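PDB 2D5C: shikimate dehydrogenase (NADP(+)) from Thermus thermophilus, which catalyses the reversible NADPH-linked reduction of 3-dehydroshikimate to shikimate, the fourth step of chorismate biosynthesis. Local coordinates for residues His20-Ala23 with Leu24-Leu27; Pro44-Leu47 with Lys48-Arg51; Trp211-Phe214 with Leu215-Lys219; Leu238-Arg241 with Leu242-Leu246; Met253-Ala256 with Ala257-Leu261. All blocks are in the same frame, centred on the assembly; numbering follows the deposited sequence.

Interaction 1: residues His20-Ala23 with Leu24-Leu27; sequences HAFA and LESL
Leu24 lies in the last turn or so of helix 16-26, its N donating an almost straight bond to His20 O at 2.8 Å. Its CG stands anti to its own carbonyl carbon (chi1 -73°), which lays the leucine branch back along the helix beside that same His20 oxygen. Glu25 follows, with N bonded to Ala21 O at 3.2 Å. Its chain folds at chi2 (77°) and brings the carboxylate back toward Phe22: OE2 lies 3.4 Å from Phe22 CD1, approaching the ring obliquely, the ring and carboxylate planes 50° apart. At Ser26 the ring meets a second partner, because CB sits over one face of Phe22, 4.0 Å from the centroid, while Ser26 N bonds to Phe22 O. Leu27 ends the run, its N reaching Ala23 O at 3.1 Å. With an alanine at Phe22, Ser26 CB would probably lose the ring face it lies against and Glu25 OE2 a close neighbour. This helix connects strands 2-8 and 31-37 in a beta-alpha-beta unit of the substrate-binding domain. Beyond it, Phe22 packs on Met253 and Ala256, and His20 bonds through ND1 to Ser16 O and through NE2 to Gly236 O. The chemistry is thus divided: backbone bonds fix the turn, and the ring takes a CH group over one face while the carboxylate oxygen merely lies close by.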
loop_
_atom_site.group_PDB
_atom_site.type_symbol
_atom_site.label_atom_id
_atom_site.label_comp_id
_atom_site.label_asym_id
_atom_site.label_seq_id
_atom_site.Cartn_x
_atom_site.Cartn_y
_atom_site.Cartn_z
ATOM N N HIS A 20 3.046 14.762 11.637
ATOM C CA HIS A 20 3.422 14.344 10.288
ATOM C C HIS A 20 3.958 15.513 9.452
ATOM O O HIS A 20 4.697 15.337 8.492
ATOM C CB HIS A 20 2.187 13.744 9.613
ATOM C CG HIS A 20 1.905 12.385 10.199
ATOM N ND1 HIS A 20 1.099 12.190 11.272
ATOM C CD2 HIS A 20 2.388 11.143 9.775
ATOM C CE1 HIS A 20 1.097 10.860 11.487
ATOM N NE2 HIS A 20 1.861 10.208 10.606
ATOM N N ALA A 21 3.668 16.755 9.828
ATOM C CA ALA A 21 4.260 17.887 9.126
ATOM C C ALA A 21 5.752 17.732 9.384
ATOM O O ALA A 21 6.576 17.917 8.488
ATOM C CB ALA A 21 3.744 19.204 9.705
ATOM N N PHE A 22 6.096 17.372 10.620
ATOM C CA PHE A 22 7.489 17.143 10.973
ATOM C C PHE A 22 8.020 15.967 10.150
ATOM O O PHE A 22 9.112 16.028 9.591
ATOM C CB PHE A 22 7.640 16.791 12.456
ATOM C CG PHE A 22 8.951 16.132 12.778
ATOM C CD1 PHE A 22 10.127 16.878 12.835
ATOM C CD2 PHE A 22 9.030 14.747 12.929
ATOM C CE1 PHE A 22 11.354 16.262 13.030
ATOM C CE2 PHE A 22 10.257 14.118 13.121
ATOM C CZ PHE A 22 11.423 14.874 13.172
ATOM N N ALA A 23 7.247 14.890 10.091
ATOM C CA ALA A 23 7.684 13.709 9.356
ATOM C C ALA A 23 8.057 14.059 7.915
ATOM O O ALA A 23 9.127 13.694 7.434
ATOM C CB ALA A 23 6.575 12.631 9.375
ATOM N N LEU A 24 7.162 14.771 7.242
ATOM C CA LEU A 24 7.366 15.160 5.852
ATOM C C LEU A 24 8.627 15.981 5.612
ATOM O O LEU A 24 9.454 15.608 4.787
ATOM C CB LEU A 24 6.149 15.930 5.345
ATOM C CG LEU A 24 4.914 15.062 5.103
ATOM C CD1 LEU A 24 3.670 15.925 5.011
ATOM C CD2 LEU A 24 5.120 14.238 3.839
ATOM N N GLU A 25 8.782 17.088 6.333
ATOM C CA GLU A 25 9.959 17.935 6.141
ATOM C C GLU A 25 11.234 17.212 6.550
ATOM O O GLU A 25 12.274 17.351 5.906
ATOM C CB GLU A 25 9.803 19.254 6.915
ATOM C CG GLU A 25 9.840 19.159 8.441
ATOM C CD GLU A 25 11.249 18.974 8.994
ATOM O OE1 GLU A 25 12.207 19.513 8.393
ATOM O OE2 GLU A 25 11.397 18.305 10.040
ATOM N N SER A 26 11.141 16.430 7.619
ATOM C CA SER A 26 12.273 15.673 8.130
ATOM C C SER A 26 12.831 14.714 7.081
ATOM O O SER A 26 14.039 14.462 7.022
ATOM C CB SER A 26 11.842 14.878 9.363
ATOM O OG SER A 26 12.848 13.955 9.722
ATOM N N LEU A 27 11.936 14.176 6.259
ATOM C CA LEU A 27 12.313 13.232 5.212
ATOM C C LEU A 27 12.488 13.918 3.858
ATOM O O LEU A 27 12.774 13.259 2.853
ATOM C CB LEU A 27 11.248 12.137 5.104
ATOM C CG LEU A 27 11.190 11.175 6.292
ATOM C CD1 LEU A 27 9.927 10.356 6.216
ATOM C CD2 LEU A 27 12.416 10.275 6.292
#

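Interaction 2: residues Pro44-Leu47 with Lys48-Arg51; sequences PGRL and KEVR
Arg46 and Glu49, one turn apart on helix 43-53 of the substrate-binding domain, form an i to i+3 salt bridge. Their planar ends are not coplanar: the guanidinium and carboxylate planes stand 50° apart. Even so, Glu49 OE1 lies in the plane of the guanidinium, at its edge, and accepts from Arg46 NH1 at 3.1 Å through its syn lone pair, with an N-H...O angle of 150°. The two chains get there differently. Arg46 leaves with CG opposite its backbone N (chi1 -173°) and then bends at chi2 and chi3, whereas Glu49 runs out extended beyond CG. The other guanidinium nitrogens are also engaged, NE with Thr38 OG1 and NH2 with Asp37 O, and Trp36 adds a cation-pi contact; together these hold the group's rotation, with Glu49 as one of several partners.

On another side of the helix Leu47 and Val50 are buried, both packing on Leu94 of strand 93-97, while Val50 CG2 comes to 3.1 Å from Arg46 O. Arg51, extended from CG to NE, has its aliphatic part beside Leu47 O and carries its guanidinium away to Asp72, in a salt bridge, and to Gly92 O. Backbone bonds tie the turns: Glu49 N to Gly45 O and Val50 N to Arg46 O. Lys48 N meets two carbonyls, Pro44 O at 3.3 Å and, more weakly, Gly45 O, also at 3.3 Å.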
loop_
_atom_site.group_PDB
_atom_site.type_symbol
_atom_site.label_atom_id
_atom_site.label_comp_id
_atom_site.label_asym_id
_atom_site.label_seq_id
_atom_site.Cartn_x
_atom_site.Cartn_y
_atom_site.Cartn_z
ATOM N N PRO A 44 -18.798 6.492 5.025
ATOM C CA PRO A 44 -18.869 5.863 3.701
ATOM C C PRO A 44 -18.493 6.800 2.559
ATOM O O PRO A 44 -17.668 6.458 1.711
ATOM C CB PRO A 44 -20.321 5.398 3.624
ATOM C CG PRO A 44 -20.609 5.031 5.053
ATOM C CD PRO A 44 -20.018 6.209 5.802
ATOM N N GLY A 45 -19.102 7.980 2.537
ATOM C CA GLY A 45 -18.797 8.937 1.491
ATOM C C GLY A 45 -17.379 9.459 1.614
ATOM O O GLY A 45 -16.739 9.781 0.611
ATOM N N ARG A 46 -16.891 9.527 2.848
ATOM C CA ARG A 46 -15.550 10.021 3.139
ATOM C C ARG A 46 -14.479 9.075 2.593
ATOM O O ARG A 46 -13.464 9.522 2.061
ATOM C CB ARG A 46 -15.369 10.183 4.652
ATOM C CG ARG A 46 -14.057 10.850 5.065
ATOM C CD ARG A 46 -14.041 12.345 4.744
ATOM N NE ARG A 46 -14.884 13.107 5.666
ATOM C CZ ARG A 46 -15.991 13.750 5.319
ATOM N NH1 ARG A 46 -16.408 13.737 4.061
ATOM N NH2 ARG A 46 -16.687 14.406 6.232
ATOM N N LEU A 47 -14.699 7.771 2.733
ATOM C CA LEU A 47 -13.726 6.802 2.229
ATOM C C LEU A 47 -13.731 6.793 0.705
ATOM O O LEU A 47 -12.715 6.491 0.071
ATOM C CB LEU A 47 -14.025 5.402 2.774
ATOM C CG LEU A 47 -13.875 5.211 4.286
ATOM C CD1 LEU A 47 -14.290 3.795 4.653
ATOM C CD2 LEU A 47 -12.434 5.469 4.730
ATOM N N LYS A 48 -14.874 7.131 0.110
ATOM C CA LYS A 48 -14.978 7.185 -1.346
ATOM C C LYS A 48 -14.037 8.270 -1.840
ATOM O O LYS A 48 -13.360 8.111 -2.853
ATOM C CB LYS A 48 -16.409 7.524 -1.781
ATOM C CG LYS A 48 -17.261 6.323 -2.168
ATOM C CD LYS A 48 -17.550 6.319 -3.670
ATOM C CE LYS A 48 -18.390 7.524 -4.080
ATOM N NZ LYS A 48 -18.650 7.565 -5.544
ATOM N N GLU A 49 -14.007 9.382 -1.115
ATOM C CA GLU A 49 -13.143 10.495 -1.470
ATOM C C GLU A 49 -11.689 10.115 -1.252
ATOM O O GLU A 49 -10.825 10.461 -2.054
ATOM C CB GLU A 49 -13.490 11.716 -0.625
ATOM C CG GLU A 49 -14.853 12.294 -0.931
ATOM C CD GLU A 49 -15.338 13.222 0.164
ATOM O OE1 GLU A 49 -15.522 12.751 1.309
ATOM O OE2 GLU A 49 -15.534 14.422 -0.121
ATOM N N VAL A 50 -11.427 9.394 -0.165
ATOM C CA VAL A 50 -10.071 8.952 0.153
ATOM C C VAL A 50 -9.507 8.143 -1.004
ATOM O O VAL A 50 -8.331 8.258 -1.344
ATOM C CB VAL A 50 -10.050 8.092 1.438
ATOM C CG1 VAL A 50 -8.658 7.493 1.652
ATOM C CG2 VAL A 50 -10.422 8.940 2.632
ATOM N N ARG A 51 -10.353 7.332 -1.622
ATOM C CA ARG A 51 -9.926 6.506 -2.740
ATOM C C ARG A 51 -9.385 7.324 -3.900
ATOM O O ARG A 51 -8.519 6.863 -4.641
ATOM C CB ARG A 51 -11.090 5.648 -3.242
ATOM C CG ARG A 51 -11.563 4.597 -2.254
ATOM C CD ARG A 51 -12.817 3.904 -2.765
ATOM N NE ARG A 51 -13.298 2.894 -1.831
ATOM C CZ ARG A 51 -12.865 1.639 -1.796
ATOM N NH1 ARG A 51 -11.936 1.224 -2.650
ATOM N NH2 ARG A 51 -13.364 0.798 -0.903
#

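Interaction 3: residues Trp211-Phe214 with Leu215-Lys219; sequences WTRF and LREAK. With SO4 (sulfate ion), chain C.
Thr212 OG1 accepts from Leu215 N at 3.2 Å and is also hydrogen-bonded to Asp204 OD2, which makes Thr212 the N-cap of helix 213-220; chi1 of 59° places the hydroxyl between its own backbone N and carbonyl carbon. Arg216 NE reaches Trp211 O at 2.9 Å, the donor 39° above the carbonyl plane. Arg216, extended from CG to NE, thereby brings its guanidinium beside Trp211, the residue before the N-cap. Farther round, Lys219 bends at chi3 and sets NZ over one face of the Trp211 six-membered ring, 3.9 Å from its centroid, a cation-pi contact. Leu215 CB packs against Trp211 CE3.

Arg213 and Glu217 pair one turn apart, but OE2 lies over the guanidinium face, 3.4 Å from Arg213 NH2, so no N-H points at it and the attraction is one of charge alone. At the guanidinium edge NH2 gives a weak bond to sulfate O3, and Glu217 OE1 has Ser189 OG as its partner. The helix links strands 201-204 and 224-226 of the Rossmann-type NADP-binding domain, with Phe214 facing that sheet. The helix start is thus capped by a hydroxyl, and three cationic side chains probably add to it: one bonded to a carbonyl, one over an indole, one paired with a carboxylate.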
loop_
_atom_site.group_PDB
_atom_site.type_symbol
_atom_site.label_atom_id
_atom_site.label_comp_id
_atom_site.label_asym_id
_atom_site.label_seq_id
_atom_site.Cartn_x
_atom_site.Cartn_y
_atom_site.Cartn_z
ATOM N N TRP A 211 -1.017 15.334 31.635
ATOM C CA TRP A 211 -0.918 14.678 32.928
ATOM C C TRP A 211 -2.298 14.551 33.532
ATOM O O TRP A 211 -2.752 15.402 34.291
ATOM C CB TRP A 211 0.031 15.447 33.847
ATOM C CG TRP A 211 1.435 15.268 33.389
ATOM C CD1 TRP A 211 2.171 16.132 32.631
ATOM C CD2 TRP A 211 2.233 14.082 33.536
ATOM N NE1 TRP A 211 3.373 15.555 32.290
ATOM C CE2 TRP A 211 3.436 14.298 32.834
ATOM C CE3 TRP A 211 2.041 12.859 34.190
ATOM C CZ2 TRP A 211 4.452 13.334 32.768
ATOM C CZ3 TRP A 211 3.051 11.897 34.124
ATOM C CH2 TRP A 211 4.241 12.144 33.417
ATOM N N THR A 212 -2.967 13.477 33.136
ATOM C CA THR A 212 -4.313 13.147 33.562
ATOM C C THR A 212 -4.379 12.828 35.043
ATOM O O THR A 212 -3.353 12.610 35.688
ATOM C CB THR A 212 -4.809 11.919 32.783
ATOM O OG1 THR A 212 -3.917 10.827 33.021
ATOM C CG2 THR A 212 -4.822 12.210 31.280
ATOM N N ARG A 213 -5.590 12.797 35.584
ATOM C CA ARG A 213 -5.757 12.465 36.984
ATOM C C ARG A 213 -5.189 11.058 37.214
ATOM O O ARG A 213 -4.444 10.836 38.159
ATOM C CB ARG A 213 -7.228 12.521 37.393
ATOM C CG ARG A 213 -7.405 12.271 38.872
ATOM C CD ARG A 213 -8.833 12.452 39.379
ATOM N NE ARG A 213 -8.879 12.036 40.778
ATOM C CZ ARG A 213 -9.942 11.544 41.400
ATOM N NH1 ARG A 213 -11.099 11.405 40.760
ATOM N NH2 ARG A 213 -9.829 11.149 42.659
ATOM N N PHE A 214 -5.535 10.119 36.329
ATOM C CA PHE A 214 -5.046 8.732 36.406
ATOM C C PHE A 214 -3.509 8.666 36.523
ATOM O O PHE A 214 -2.960 7.948 37.369
ATOM C CB PHE A 214 -5.507 7.979 35.145
ATOM C CG PHE A 214 -4.947 6.582 34.999
ATOM C CD1 PHE A 214 -5.567 5.498 35.611
ATOM C CD2 PHE A 214 -3.845 6.347 34.190
ATOM C CE1 PHE A 214 -5.099 4.193 35.409
ATOM C CE2 PHE A 214 -3.363 5.041 33.979
ATOM C CZ PHE A 214 -3.996 3.966 34.590
ATOM N N LEU A 215 -2.813 9.396 35.662
ATOM C CA LEU A 215 -1.352 9.364 35.692
ATOM C C LEU A 215 -0.789 10.022 36.939
ATOM O O LEU A 215 0.201 9.556 37.492
ATOM C CB LEU A 215 -0.754 10.035 34.453
ATOM C CG LEU A 215 -0.804 9.215 33.154
ATOM C CD1 LEU A 215 -0.251 10.058 32.017
ATOM C CD2 LEU A 215 0.007 7.926 33.308
ATOM N N ARG A 216 -1.409 11.114 37.370
ATOM C CA ARG A 216 -0.945 11.791 38.574
ATOM C C ARG A 216 -1.153 10.877 39.776
ATOM O O ARG A 216 -0.328 10.836 40.682
ATOM C CB ARG A 216 -1.687 13.122 38.756
ATOM C CG ARG A 216 -1.277 14.197 37.753
ATOM C CD ARG A 216 -2.266 15.366 37.755
ATOM N NE ARG A 216 -1.896 16.447 36.844
ATOM C CZ ARG A 216 -1.029 17.419 37.140
ATOM N NH1 ARG A 216 -0.433 17.445 38.324
ATOM N NH2 ARG A 216 -0.774 18.382 36.264
ATOM N N GLU A 217 -2.253 10.131 39.787
ATOM C CA GLU A 217 -2.514 9.209 40.886
ATOM C C GLU A 217 -1.479 8.092 40.869
ATOM O O GLU A 217 -0.950 7.697 41.912
ATOM C CB GLU A 217 -3.903 8.587 40.748
ATOM C CG GLU A 217 -5.024 9.534 41.092
ATOM C CD GLU A 217 -6.385 8.937 40.770
ATOM O OE1 GLU A 217 -6.513 8.348 39.681
ATOM O OE2 GLU A 217 -7.316 9.057 41.594
ATOM N N ALA A 218 -1.209 7.574 39.676
ATOM C CA ALA A 218 -0.249 6.484 39.534
ATOM C C ALA A 218 1.147 6.931 39.968
ATOM O O ALA A 218 1.842 6.211 40.691
ATOM C CB ALA A 218 -0.220 5.996 38.087
ATOM N N LYS A 219 1.561 8.114 39.532
ATOM C CA LYS A 219 2.887 8.586 39.906
ATOM C C LYS A 219 2.981 8.775 41.427
ATOM O O LYS A 219 3.948 8.340 42.054
ATOM C CB LYS A 219 3.210 9.883 39.162
ATOM C CG LYS A 219 4.606 10.406 39.409
ATOM C CD LYS A 219 5.045 11.357 38.298
ATOM C CE LYS A 219 4.139 12.567 38.190
ATOM N NZ LYS A 219 4.565 13.470 37.082
HETATM S S SO4 C . -11.510 8.298 44.160
HETATM O O1 SO4 C . -9.923 7.964 44.100
HETATM O O2 SO4 C . -12.102 7.170 44.840
HETATM O O3 SO4 C . -11.706 9.432 44.786
HETATM O O4 SO4 C . -11.902 8.273 42.778
#

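Interaction 4: residues Leu238-Arg241 with Leu242-Leu246; sequences LAFR and LWTGL. With SO4 (sulfate ion), chain F.
Phe240 O is gripped twice by Thr244, through its N and its OG1, each at 2.9 Å and from opposite faces of the carbonyl plane. The hydroxyl gets there because chi1 of 67° sets OG1 between the threonine's own N and carbonyl carbon. Thr244 OG1 in turn accepts from Leu246 N at 3.0 Å, closing an ST turn. Thr244 also lies against the Phe240 ring, with OG1 3.4 Å from CE2, and Leu246 O comes to the ring's edge in its plane.

These bonds finish helix 229-244, in the C-terminal domain of the shikimate dehydrogenase family. Gly245 leaves it with positive phi (92°), a conformation in which a CB would jam against the preceding carbonyl O; its N still bonds to Arg241 O at 2.7 Å. Leu246 O then turns back to within 3.0 Å of Arg241 CA, a CA-H...O contact.

On the buried flank the Trp243 ring lies across the turn before it: Ala239 CB sits over its six-membered ring, 4.2 Å from the centroid, and Ala239 O lies over the same indole. Trp243 NE1 is held by Val87 O, and Phe4 stacks on the ring. Arg241, bent at chi3, sends NE to sulfate O1 at 3.1 Å; this ion also takes a bond from Glu91 N of the second subunit.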
loop_
_atom_site.group_PDB
_atom_site.type_symbol
_atom_site.label_atom_id
_atom_site.label_comp_id
_atom_site.label_asym_id
_atom_site.label_seq_id
_atom_site.Cartn_x
_atom_site.Cartn_y
_atom_site.Cartn_z
ATOM N N LEU A 238 4.869 4.603 12.401
ATOM C CA LEU A 238 4.626 3.323 11.744
ATOM C C LEU A 238 3.635 3.466 10.603
ATOM O O LEU A 238 3.766 2.790 9.577
ATOM C CB LEU A 238 4.111 2.291 12.749
ATOM C CG LEU A 238 5.124 1.852 13.802
ATOM C CD1 LEU A 238 4.448 0.903 14.776
ATOM C CD2 LEU A 238 6.315 1.184 13.147
ATOM N N ALA A 239 2.645 4.333 10.764
ATOM C CA ALA A 239 1.661 4.524 9.699
ATOM C C ALA A 239 2.338 5.201 8.510
ATOM O O ALA A 239 2.077 4.869 7.351
ATOM C CB ALA A 239 0.490 5.386 10.188
ATOM N N PHE A 240 3.209 6.163 8.802
ATOM C CA PHE A 240 3.922 6.866 7.740
ATOM C C PHE A 240 4.780 5.893 6.926
ATOM O O PHE A 240 4.880 6.018 5.700
ATOM C CB PHE A 240 4.805 7.973 8.330
ATOM C CG PHE A 240 5.227 8.999 7.322
ATOM C CD1 PHE A 240 4.532 10.195 7.196
ATOM C CD2 PHE A 240 6.308 8.746 6.477
ATOM C CE1 PHE A 240 4.907 11.144 6.231
ATOM C CE2 PHE A 240 6.691 9.674 5.516
ATOM C CZ PHE A 240 5.991 10.877 5.391
ATOM N N ARG A 241 5.407 4.931 7.600
ATOM C CA ARG A 241 6.219 3.958 6.897
ATOM C C ARG A 241 5.308 3.074 6.056
ATOM O O ARG A 241 5.679 2.686 4.957
ATOM C CB ARG A 241 7.044 3.101 7.869
ATOM C CG ARG A 241 8.017 2.170 7.159
ATOM C CD ARG A 241 8.855 1.388 8.147
ATOM N NE ARG A 241 8.025 0.569 9.020
ATOM C CZ ARG A 241 8.479 -0.102 10.075
ATOM N NH1 ARG A 241 9.767 -0.053 10.399
ATOM N NH2 ARG A 241 7.639 -0.829 10.803
ATOM N N LEU A 242 4.120 2.740 6.562
ATOM C CA LEU A 242 3.206 1.925 5.755
ATOM C C LEU A 242 2.868 2.669 4.469
ATOM O O LEU A 242 2.846 2.082 3.389
ATOM C CB LEU A 242 1.896 1.630 6.494
ATOM C CG LEU A 242 1.933 0.715 7.714
ATOM C CD1 LEU A 242 0.522 0.533 8.243
ATOM C CD2 LEU A 242 2.539 -0.621 7.346
ATOM N N TRP A 243 2.606 3.969 4.585
ATOM C CA TRP A 243 2.249 4.768 3.420
ATOM C C TRP A 243 3.371 5.023 2.417
ATOM O O TRP A 243 3.123 5.050 1.217
ATOM C CB TRP A 243 1.710 6.140 3.846
ATOM C CG TRP A 243 0.472 6.098 4.663
ATOM C CD1 TRP A 243 -0.570 5.210 4.552
ATOM C CD2 TRP A 243 0.122 7.003 5.715
ATOM N NE1 TRP A 243 -1.544 5.510 5.481
ATOM C CE2 TRP A 243 -1.144 6.605 6.207
ATOM C CE3 TRP A 243 0.758 8.116 6.291
ATOM C CZ2 TRP A 243 -1.788 7.278 7.250
ATOM C CZ3 TRP A 243 0.109 8.792 7.336
ATOM C CH2 TRP A 243 -1.147 8.367 7.801
ATOM N N THR A 244 4.598 5.207 2.900
ATOM C CA THR A 244 5.714 5.558 2.013
ATOM C C THR A 244 6.908 4.615 1.926
ATOM O O THR A 244 7.692 4.708 0.980
ATOM C CB THR A 244 6.318 6.901 2.432
ATOM O OG1 THR A 244 6.933 6.746 3.723
ATOM C CG2 THR A 244 5.249 7.969 2.524
ATOM N N GLY A 245 7.066 3.748 2.923
ATOM C CA GLY A 245 8.205 2.858 2.955
ATOM C C GLY A 245 9.332 3.521 3.741
ATOM O O GLY A 245 10.410 2.959 3.895
ATOM N N LEU A 246 9.075 4.724 4.247
ATOM C CA LEU A 246 10.078 5.467 5.016
ATOM C C LEU A 246 9.639 5.646 6.464
ATOM O O LEU A 246 8.480 5.942 6.723
ATOM C CB LEU A 246 10.302 6.848 4.388
ATOM C CG LEU A 246 10.887 6.870 2.970
ATOM C CD1 LEU A 246 10.851 8.281 2.418
ATOM C CD2 LEU A 246 12.301 6.334 3.000
HETATM S S SO4 F . 6.190 -2.060 7.126
HETATM O O1 SO4 F . 5.685 -0.526 7.267
HETATM O O2 SO4 F . 5.637 -2.509 5.864
HETATM O O3 SO4 F . 7.495 -2.108 7.159
HETATM O O4 SO4 F . 5.515 -2.730 8.210
#

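Interaction 5: residues Met253-Ala256 with Ala257-Leu261; sequences MEEA and ARRAL. With SO4 (sulfate ion), chain D.
Met253 to Arg258 run along helix 250-260, held by i to i+4 bonds: Ala257 N to Met253 O, Arg258 N to Glu254 O at 3.0 Å and Arg259 N to Glu255 O at 3.1 Å. Toward the C-terminus the ladder weakens, and Ala260 N makes just a weak bond to Ala256 O.

On this frame two acids face two arginines. Glu254 and Arg258 run side by side and point the same way, since both have CG opposite the backbone N (chi1 -167° and -168°). Glu254 OE2 comes to 2.7 Å from Arg258 NH2, a salt bridge whose hydrogen bond is weak at an angle of 122°. NH2 also donates to sulfate O1 at 3.2 Å, and this oxygen lies in the guanidinium plane; the ion is further held by Thr227 N. Glu255 is bent at chi2 and crosses Arg259 at about a right angle. Its OE2 lies 3.2 Å from Arg259 CD but a long 3.9 Å from NE, well off the guanidinium plane, so charge alone pairs them; OE1 lies 4.2 Å from Arg258 NE, too far for a salt bridge. A leucine replacing Glu255 would probably leave Arg259 without this nearby negative charge, and Arg258 without the more distant one.

The opposite character belongs to Met253 and Ala257, both buried on Met19 of helix 16-26, while Ala260 touches the shikimate-binding residue Leu15. The helix is therefore apolar toward helix 16-26, with charged pairs on another side, one close and one long, and one arginine shared between a carboxylate and an anion.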
loop_
_atom_site.group_PDB
_atom_site.type_symbol
_atom_site.label_atom_id
_atom_site.label_comp_id
_atom_site.label_asym_id
_atom_site.label_seq_id
_atom_site.Cartn_x
_atom_site.Cartn_y
_atom_site.Cartn_z
ATOM N N MET A 253 8.720 13.082 16.138
ATOM C CA MET A 253 7.286 13.246 16.040
ATOM C C MET A 253 6.674 13.470 17.423
ATOM O O MET A 253 5.696 14.202 17.562
ATOM C CB MET A 253 6.664 12.017 15.366
ATOM C CG MET A 253 7.044 11.919 13.892
ATOM S SD MET A 253 6.381 10.446 13.062
ATOM C CE MET A 253 4.646 10.821 13.139
ATOM N N GLU A 254 7.250 12.847 18.443
ATOM C CA GLU A 254 6.723 13.002 19.796
ATOM C C GLU A 254 6.916 14.451 20.218
ATOM O O GLU A 254 5.991 15.099 20.714
ATOM C CB GLU A 254 7.458 12.088 20.773
ATOM C CG GLU A 254 6.757 11.961 22.118
ATOM C CD GLU A 254 7.613 11.274 23.154
ATOM O OE1 GLU A 254 8.274 10.268 22.813
ATOM O OE2 GLU A 254 7.618 11.737 24.314
ATOM N N GLU A 255 8.126 14.953 19.992
ATOM C CA GLU A 255 8.469 16.328 20.332
ATOM C C GLU A 255 7.541 17.315 19.634
ATOM O O GLU A 255 7.132 18.317 20.218
ATOM C CB GLU A 255 9.921 16.611 19.941
ATOM C CG GLU A 255 10.391 18.022 20.248
ATOM C CD GLU A 255 10.056 18.449 21.665
ATOM O OE1 GLU A 255 10.246 17.631 22.593
ATOM O OE2 GLU A 255 9.614 19.604 21.852
ATOM N N ALA A 256 7.195 17.014 18.386
ATOM C CA ALA A 256 6.314 17.869 17.602
ATOM C C ALA A 256 4.895 17.907 18.169
ATOM O O ALA A 256 4.229 18.942 18.125
ATOM C CB ALA A 256 6.283 17.388 16.150
ATOM N N ALA A 257 4.424 16.778 18.690
ATOM C CA ALA A 257 3.076 16.723 19.249
ATOM C C ALA A 257 3.046 17.460 20.578
ATOM O O ALA A 257 2.058 18.116 20.924
ATOM C CB ALA A 257 2.643 15.275 19.453
ATOM N N ARG A 258 4.144 17.342 21.314
ATOM C CA ARG A 258 4.272 17.972 22.615
ATOM C C ARG A 258 4.143 19.485 22.446
ATOM O O ARG A 258 3.415 20.149 23.184
ATOM C CB ARG A 258 5.629 17.603 23.227
ATOM C CG ARG A 258 5.775 17.946 24.702
ATOM C CD ARG A 258 7.147 17.538 25.238
ATOM N NE ARG A 258 7.366 16.091 25.203
ATOM C CZ ARG A 258 6.696 15.209 25.940
ATOM N NH1 ARG A 258 5.751 15.614 26.778
ATOM N NH2 ARG A 258 6.976 13.918 25.843
ATOM N N ARG A 259 4.837 20.023 21.451
ATOM C CA ARG A 259 4.801 21.455 21.197
ATOM C C ARG A 259 3.463 21.908 20.628
ATOM O O ARG A 259 3.117 23.085 20.706
ATOM C CB ARG A 259 5.934 21.835 20.246
ATOM C CG ARG A 259 7.305 21.469 20.784
ATOM C CD ARG A 259 8.408 21.738 19.767
ATOM N NE ARG A 259 8.162 21.062 18.497
ATOM C CZ ARG A 259 9.059 20.951 17.522
ATOM N NH1 ARG A 259 10.271 21.472 17.671
ATOM N NH2 ARG A 259 8.744 20.325 16.396
ATOM N N ALA A 260 2.704 20.969 20.075
ATOM C CA ALA A 260 1.411 21.288 19.479
ATOM C C ALA A 260 0.235 21.356 20.457
ATOM O O ALA A 260 -0.799 21.938 20.129
ATOM C CB ALA A 260 1.099 20.295 18.359
ATOM N N LEU A 261 0.366 20.762 21.639
ATOM C CA LEU A 261 -0.736 20.822 22.594
ATOM C C LEU A 261 -0.641 22.066 23.474
ATOM O O LEU A 261 -0.822 21.957 24.705
ATOM C CB LEU A 261 -0.800 19.545 23.453
ATOM C CG LEU A 261 0.420 18.848 24.069
ATOM C CD1 LEU A 261 1.170 19.764 25.026
ATOM C CD2 LEU A 261 -0.072 17.607 24.807
HETATM S S SO4 D . 6.703 10.717 29.027
HETATM O O1 SO4 D . 6.026 11.581 27.828
HETATM O O2 SO4 D . 7.962 10.248 28.487
HETATM O O3 SO4 D . 6.852 11.466 30.092
HETATM O O4 SO4 D . 5.805 9.599 29.172
#

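In the fold
Interaction 1 touches both 4 and 5, whose nearest atoms stay about 6 Å apart. Phe240 of interaction 4 is packed by His20, Ala23, Leu24 and Leu27 of interaction 1, with Leu27 CD1 3.4 Å from Phe240 CE2, and Phe22 CE2 comes to 3.5 Å from Met253 N of interaction 5. This C-terminal pair of helices thus closes on helix 16-26 of the substrate-binding domain. Bound shikimate lies nearby, about 6 Å from the Ala239 side chain and about 7 Å from that of His20. Interaction 2 stands apart, its Leu47 side chain about 13 Å from shikimate. Interaction 3 belongs to the NADP-binding domain, its centre about 39 Å from that of interaction 2.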